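Local coordinates for protein inositol-3-phosphate synthase (Caenorhabditis elegans, PDB 1VKO) that belongs to the myo-inositol-1-phosphate synthase family and binds nicotinamide-adenine-dinucleotide in a Rossmann-type domain, at residues G83-S95 with N165-E177. Numbering follows the deposited sequence.
With K (potassium ion), chain B; NAD (nicotinamide-adenine-dinucleotide), chain G.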
loop_
_atom_site.group_PDB
_atom_site.type_symbol
_atom_site.label_atom_id
_atom_site.label_comp_id
_atom_site.label_asym_id
_atom_site.label_seq_id
_atom_site.Cartn_x
_atom_site.Cartn_y
_atom_site.Cartn_z
ATOM N N GLY A 83 23.320 -26.026 8.237
ATOM C CA GLY A 83 21.920 -25.714 8.475
ATOM C C GLY A 83 21.052 -26.564 7.550
ATOM O O GLY A 83 20.074 -26.090 7.015
ATOM N N LEU A 84 21.409 -27.825 7.350
ATOM C CA LEU A 84 20.672 -28.713 6.420
ATOM C C LEU A 84 19.230 -28.906 6.827
ATOM O O LEU A 84 18.374 -29.142 5.969
ATOM C CB LEU A 84 21.343 -30.084 6.299
ATOM C CG LEU A 84 20.645 -31.186 5.472
ATOM C CD1 LEU A 84 20.671 -30.871 3.966
ATOM C CD2 LEU A 84 21.248 -32.587 5.695
ATOM N N GLY A 85 18.951 -28.795 8.126
ATOM C CA GLY A 85 17.606 -29.040 8.651
ATOM C C GLY A 85 16.743 -27.816 8.785
ATOM O O GLY A 85 15.646 -27.898 9.324
ATOM N N GLY A 86 17.221 -26.676 8.285
ATOM C CA GLY A 86 16.473 -25.394 8.404
ATOM C C GLY A 86 15.342 -25.267 7.406
ATOM O O GLY A 86 15.002 -26.247 6.722
ATOM N N ASN A 87 14.735 -24.075 7.331
ATOM C CA ASN A 87 13.720 -23.821 6.312
ATOM C C ASN A 87 14.296 -23.958 4.912
ATOM O O ASN A 87 13.770 -24.725 4.118
ATOM C CB ASN A 87 13.038 -22.444 6.465
ATOM C CG ASN A 87 12.063 -22.395 7.607
ATOM O OD1 ASN A 87 12.207 -23.113 8.605
ATOM N ND2 ASN A 87 11.068 -21.528 7.490
ATOM N N ASN A 88 15.352 -23.189 4.601
ATOM C CA ASN A 88 15.990 -23.266 3.268
ATOM C C ASN A 88 16.514 -24.674 2.989
ATOM O O ASN A 88 16.200 -25.277 1.974
ATOM C CB ASN A 88 17.096 -22.212 3.117
ATOM C CG ASN A 88 16.547 -20.780 3.256
ATOM O OD1 ASN A 88 15.351 -20.586 3.110
ATOM N ND2 ASN A 88 17.409 -19.787 3.538
ATOM N N GLY A 89 17.299 -25.209 3.913
ATOM C CA GLY A 89 17.887 -26.519 3.721
ATOM C C GLY A 89 16.833 -27.559 3.388
ATOM O O GLY A 89 16.950 -28.231 2.368
ATOM N N SER A 90 15.814 -27.733 4.234
ATOM C CA SER A 90 14.894 -28.873 4.054
ATOM C C SER A 90 14.067 -28.656 2.781
ATOM O O SER A 90 13.652 -29.594 2.110
ATOM C CB SER A 90 13.981 -29.032 5.263
ATOM O OG SER A 90 13.205 -27.853 5.458
ATOM N N THR A 91 13.852 -27.395 2.434
ATOM C CA THR A 91 13.122 -27.066 1.221
ATOM C C THR A 91 13.944 -27.315 -0.032
ATOM O O THR A 91 13.417 -27.843 -1.005
ATOM C CB THR A 91 12.643 -25.600 1.275
ATOM O OG1 THR A 91 11.651 -25.485 2.297
ATOM C CG2 THR A 91 11.904 -25.230 -0.002
ATOM N N ALA A 92 15.208 -26.884 -0.011
ATOM C CA ALA A 92 16.159 -27.148 -1.064
ATOM C C ALA A 92 16.171 -28.631 -1.385
ATOM O O ALA A 92 16.067 -29.012 -2.540
ATOM C CB ALA A 92 17.542 -26.680 -0.649
ATOM N N VAL A 93 16.254 -29.463 -0.346
ATOM C CA VAL A 93 16.296 -30.925 -0.520
ATOM C C VAL A 93 14.932 -31.419 -1.011
ATOM O O VAL A 93 14.845 -32.134 -1.998
ATOM C CB VAL A 93 16.711 -31.668 0.798
ATOM C CG1 VAL A 93 16.828 -33.183 0.595
ATOM C CG2 VAL A 93 18.002 -31.147 1.334
ATOM N N GLY A 94 13.871 -31.008 -0.328
ATOM C CA GLY A 94 12.516 -31.417 -0.677
ATOM C C GLY A 94 12.170 -31.212 -2.134
ATOM O O GLY A 94 11.682 -32.129 -2.803
ATOM N N SER A 95 12.424 -30.000 -2.626
ATOM C CA SER A 95 12.098 -29.614 -3.992
ATOM C C SER A 95 12.873 -30.350 -5.080
ATOM O O SER A 95 12.334 -30.544 -6.186
ATOM C CB SER A 95 12.262 -28.109 -4.181
ATOM O OG SER A 95 11.508 -27.392 -3.220
ATOM N N ASN A 165 14.908 -35.100 11.618
ATOM C CA ASN A 165 15.021 -35.606 10.244
ATOM C C ASN A 165 14.270 -34.663 9.311
ATOM O O ASN A 165 13.360 -33.962 9.739
ATOM C CB ASN A 165 14.424 -37.022 10.127
ATOM C CG ASN A 165 12.939 -37.042 10.409
ATOM O OD1 ASN A 165 12.121 -36.610 9.570
ATOM N ND2 ASN A 165 12.573 -37.489 11.607
ATOM N N LEU A 166 14.612 -34.709 8.030
ATOM C CA LEU A 166 14.138 -33.754 7.051
ATOM C C LEU A 166 12.637 -33.764 6.821
ATOM O O LEU A 166 12.104 -32.857 6.171
ATOM C CB LEU A 166 14.912 -33.911 5.730
ATOM C CG LEU A 166 16.382 -33.477 5.775
ATOM C CD1 LEU A 166 16.819 -32.843 4.485
ATOM C CD2 LEU A 166 16.652 -32.496 6.901
ATOM N N TYR A 167 11.953 -34.781 7.349
ATOM C CA TYR A 167 10.492 -34.793 7.335
ATOM C C TYR A 167 9.949 -33.927 8.470
ATOM O O TYR A 167 9.124 -33.051 8.224
ATOM C CB TYR A 167 9.937 -36.226 7.346
ATOM C CG TYR A 167 8.442 -36.343 7.597
ATOM C CD1 TYR A 167 7.511 -35.869 6.673
ATOM C CD2 TYR A 167 7.969 -36.908 8.775
ATOM C CE1 TYR A 167 6.140 -35.979 6.928
ATOM C CE2 TYR A 167 6.622 -37.020 9.040
ATOM C CZ TYR A 167 5.707 -36.555 8.121
ATOM O OH TYR A 167 4.363 -36.677 8.413
ATOM N N GLU A 168 10.444 -34.125 9.692
ATOM C CA GLU A 168 10.057 -33.277 10.830
ATOM C C GLU A 168 10.484 -31.855 10.571
ATOM O O GLU A 168 9.852 -30.870 11.037
ATOM C CB GLU A 168 10.772 -33.718 12.092
ATOM C CG GLU A 168 10.491 -35.120 12.603
ATOM C CD GLU A 168 11.363 -35.466 13.818
ATOM O OE1 GLU A 168 12.616 -35.411 13.718
ATOM O OE2 GLU A 168 10.800 -35.785 14.886
ATOM N N ALA A 169 11.602 -31.750 9.861
ATOM C CA ALA A 169 12.142 -30.491 9.418
ATOM C C ALA A 169 11.194 -29.706 8.467
ATOM O O ALA A 169 11.215 -28.492 8.445
ATOM C CB ALA A 169 13.475 -30.756 8.748
ATOM N N MET A 170 10.427 -30.413 7.641
ATOM C CA MET A 170 9.444 -29.815 6.746
ATOM C C MET A 170 8.209 -29.298 7.488
ATOM O O MET A 170 7.647 -28.219 7.144
ATOM C CB MET A 170 8.963 -30.835 5.764
ATOM C CG MET A 170 9.908 -31.184 4.672
ATOM S SD MET A 170 8.920 -32.186 3.564
ATOM C CE MET A 170 9.876 -31.775 2.147
ATOM N N GLY A 171 7.781 -30.077 8.479
ATOM C CA GLY A 171 6.673 -29.720 9.335
ATOM C C GLY A 171 7.022 -28.485 10.135
ATOM O O GLY A 171 6.169 -27.605 10.358
ATOM N N ARG A 172 8.282 -28.419 10.558
ATOM C CA ARG A 172 8.823 -27.273 11.275
ATOM C C ARG A 172 8.724 -26.066 10.381
ATOM O O ARG A 172 8.253 -25.049 10.813
ATOM C CB ARG A 172 10.293 -27.529 11.623
ATOM C CG ARG A 172 10.890 -26.681 12.711
ATOM C CD ARG A 172 12.155 -27.282 13.369
ATOM N NE ARG A 172 13.098 -27.900 12.416
ATOM C CZ ARG A 172 14.206 -28.589 12.760
ATOM N NH1 ARG A 172 14.524 -28.730 14.046
ATOM N NH2 ARG A 172 15.003 -29.130 11.820
ATOM N N ALA A 173 9.159 -26.195 9.127
ATOM C CA ALA A 173 9.385 -25.036 8.265
ATOM C C ALA A 173 8.076 -24.418 7.771
ATOM O O ALA A 173 7.954 -23.178 7.680
ATOM C CB ALA A 173 10.260 -25.436 7.107
ATOM N N LYS A 174 7.085 -25.273 7.472
ATOM C CA LYS A 174 5.731 -24.812 7.065
ATOM C C LYS A 174 5.752 -24.185 5.672
ATOM O O LYS A 174 5.021 -23.231 5.417
ATOM C CB LYS A 174 5.141 -23.793 8.072
ATOM C CG LYS A 174 5.022 -24.312 9.504
ATOM C CD LYS A 174 4.156 -23.424 10.354
ATOM C CE LYS A 174 4.934 -22.389 11.160
ATOM N NZ LYS A 174 5.615 -23.012 12.333
ATOM N N VAL A 175 6.600 -24.703 4.794
ATOM C CA VAL A 175 6.709 -24.229 3.414
ATOM C C VAL A 175 5.842 -25.023 2.418
ATOM O O VAL A 175 5.021 -24.449 1.682
ATOM C CB VAL A 175 8.204 -24.240 2.968
ATOM C CG1 VAL A 175 8.380 -23.595 1.613
ATOM C CG2 VAL A 175 9.053 -23.493 4.001
ATOM N N PHE A 176 6.026 -26.343 2.372
ATOM C CA PHE A 176 5.247 -27.170 1.474
ATOM C C PHE A 176 3.873 -27.388 2.094
ATOM O O PHE A 176 3.736 -27.537 3.310
ATOM C CB PHE A 176 5.908 -28.539 1.301
ATOM C CG PHE A 176 7.300 -28.482 0.721
ATOM C CD1 PHE A 176 7.520 -28.061 -0.573
ATOM C CD2 PHE A 176 8.377 -28.893 1.463
ATOM C CE1 PHE A 176 8.820 -28.022 -1.110
ATOM C CE2 PHE A 176 9.671 -28.882 0.938
ATOM C CZ PHE A 176 9.883 -28.433 -0.362
ATOM N N GLU A 177 2.858 -27.450 1.243
ATOM C CA GLU A 177 1.489 -27.751 1.653
ATOM C C GLU A 177 1.473 -29.191 2.245
ATOM O O GLU A 177 2.350 -29.954 1.876
ATOM C CB GLU A 177 0.621 -27.689 0.407
ATOM C CG GLU A 177 0.372 -26.317 -0.156
ATOM C CD GLU A 177 -0.132 -25.337 0.884
ATOM O OE1 GLU A 177 -1.144 -25.605 1.568
ATOM O OE2 GLU A 177 0.515 -24.309 1.020
HETATM K K K B . 13.746 -18.894 4.900
HETATM P PA NAD G . 16.355 -21.580 9.697
HETATM O O1A NAD G . 16.372 -21.331 11.128
HETATM O O2A NAD G . 15.081 -22.231 9.347
HETATM O O5B NAD G . 17.638 -22.448 9.353
HETATM C C5B NAD G . 18.747 -22.436 10.202
HETATM C C4B NAD G . 19.110 -23.879 10.496
HETATM O O4B NAD G . 20.495 -23.944 10.749
HETATM C C3B NAD G . 18.421 -24.406 11.723
HETATM O O3B NAD G . 18.162 -25.768 11.419
HETATM C C2B NAD G . 19.459 -24.414 12.809
HETATM O O2B NAD G . 19.280 -25.663 13.474
HETATM C C1B NAD G . 20.755 -24.491 12.008
HETATM N N9A NAD G . 22.023 -23.994 12.601
HETATM C C8A NAD G . 22.258 -22.920 13.406
HETATM N N7A NAD G . 23.577 -22.893 13.702
HETATM C C5A NAD G . 24.214 -23.923 13.116
HETATM C C6A NAD G . 25.542 -24.385 13.120
HETATM N N6A NAD G . 26.524 -23.816 13.839
HETATM N N1A NAD G . 25.845 -25.521 12.414
HETATM C C2A NAD G . 24.873 -26.209 11.747
HETATM N N3A NAD G . 23.589 -25.768 11.793
HETATM C C4A NAD G . 23.241 -24.640 12.449
HETATM O O3 NAD G . 16.593 -20.225 8.839
HETATM P PN NAD G . 16.454 -20.250 7.253
HETATM O O1N NAD G . 16.715 -21.646 6.813
HETATM O O2N NAD G . 15.175 -19.620 6.915
HETATM O O5D NAD G . 17.725 -19.418 6.683
HETATM C C5D NAD G . 19.034 -19.663 7.167
HETATM C C4D NAD G . 20.017 -18.497 6.953
HETATM O O4D NAD G . 19.926 -18.012 5.636
HETATM C C3D NAD G . 19.779 -17.297 7.877
HETATM O O3D NAD G . 21.021 -16.804 8.297
HETATM C C2D NAD G . 19.237 -16.243 6.945
HETATM O O2D NAD G . 19.553 -14.904 7.290
HETATM C C1D NAD G . 19.938 -16.602 5.664
HETATM N N1N NAD G . 19.192 -15.928 4.608
HETATM C C2N NAD G . 17.891 -16.254 4.382
HETATM C C3N NAD G . 17.200 -15.582 3.399
HETATM C C7N NAD G . 15.943 -16.221 2.941
HETATM O O7N NAD G . 15.559 -17.380 3.656
HETATM N N7N NAD G . 15.270 -15.710 1.902
HETATM C C4N NAD G . 17.822 -14.587 2.620
HETATM C C5N NAD G . 19.135 -14.260 2.878
HETATM C C6N NAD G . 19.824 -14.939 3.895
HETATM O O HOH W 1 13.000 -26.609 9.445
HETATM O O HOH W 2 13.613 -16.517 6.169
#
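The Phe176 ring meets helix 87-95 by its edge: Ser95 OG lies in the ring plane, 3.4 Å from CZ, and Thr91 O and Ser90 O also sit at the rim, while Gly94 CA approaches obliquely. Ser95 OG is itself tied to Thr91 O, which accepts Ser95 N from the opposite face of its carbonyl plane. The Arg172 side chain, bent at chi3 (42°), brings its guanidinium to Gly85 O, NH2 donating at 2.9 Å. That bond is far from straight (132° at the hydrogen), with the donor above the carbonyl plane. A water reinforces it, donating to Gly85 O and Ala169 O and accepting from Arg172 NE. Between these ends, Ala173 CB abuts OD1 of the Asn87 amide (3.4 Å), and Asn87 ND2 hydrogen-bonds to Asp412. On the flank beside Leu84, the Leu166 side chain crosses that of Val93 at about a right angle, CD1 to CG2 at 3.8 Å. Gly83-Gly86 form the turn of a Rossmann-type glycine-rich loop, after which Asn87 N and Asn88 N bond the cofactor's diphosphate, Asn87 N reaching NAD O2A at 2.8 Å. Arg172 and the water thus hold the loop at Gly85 O, while these amides independently donate to the diphosphate; the arginine's positive charge probably adds to the local field favouring that anion.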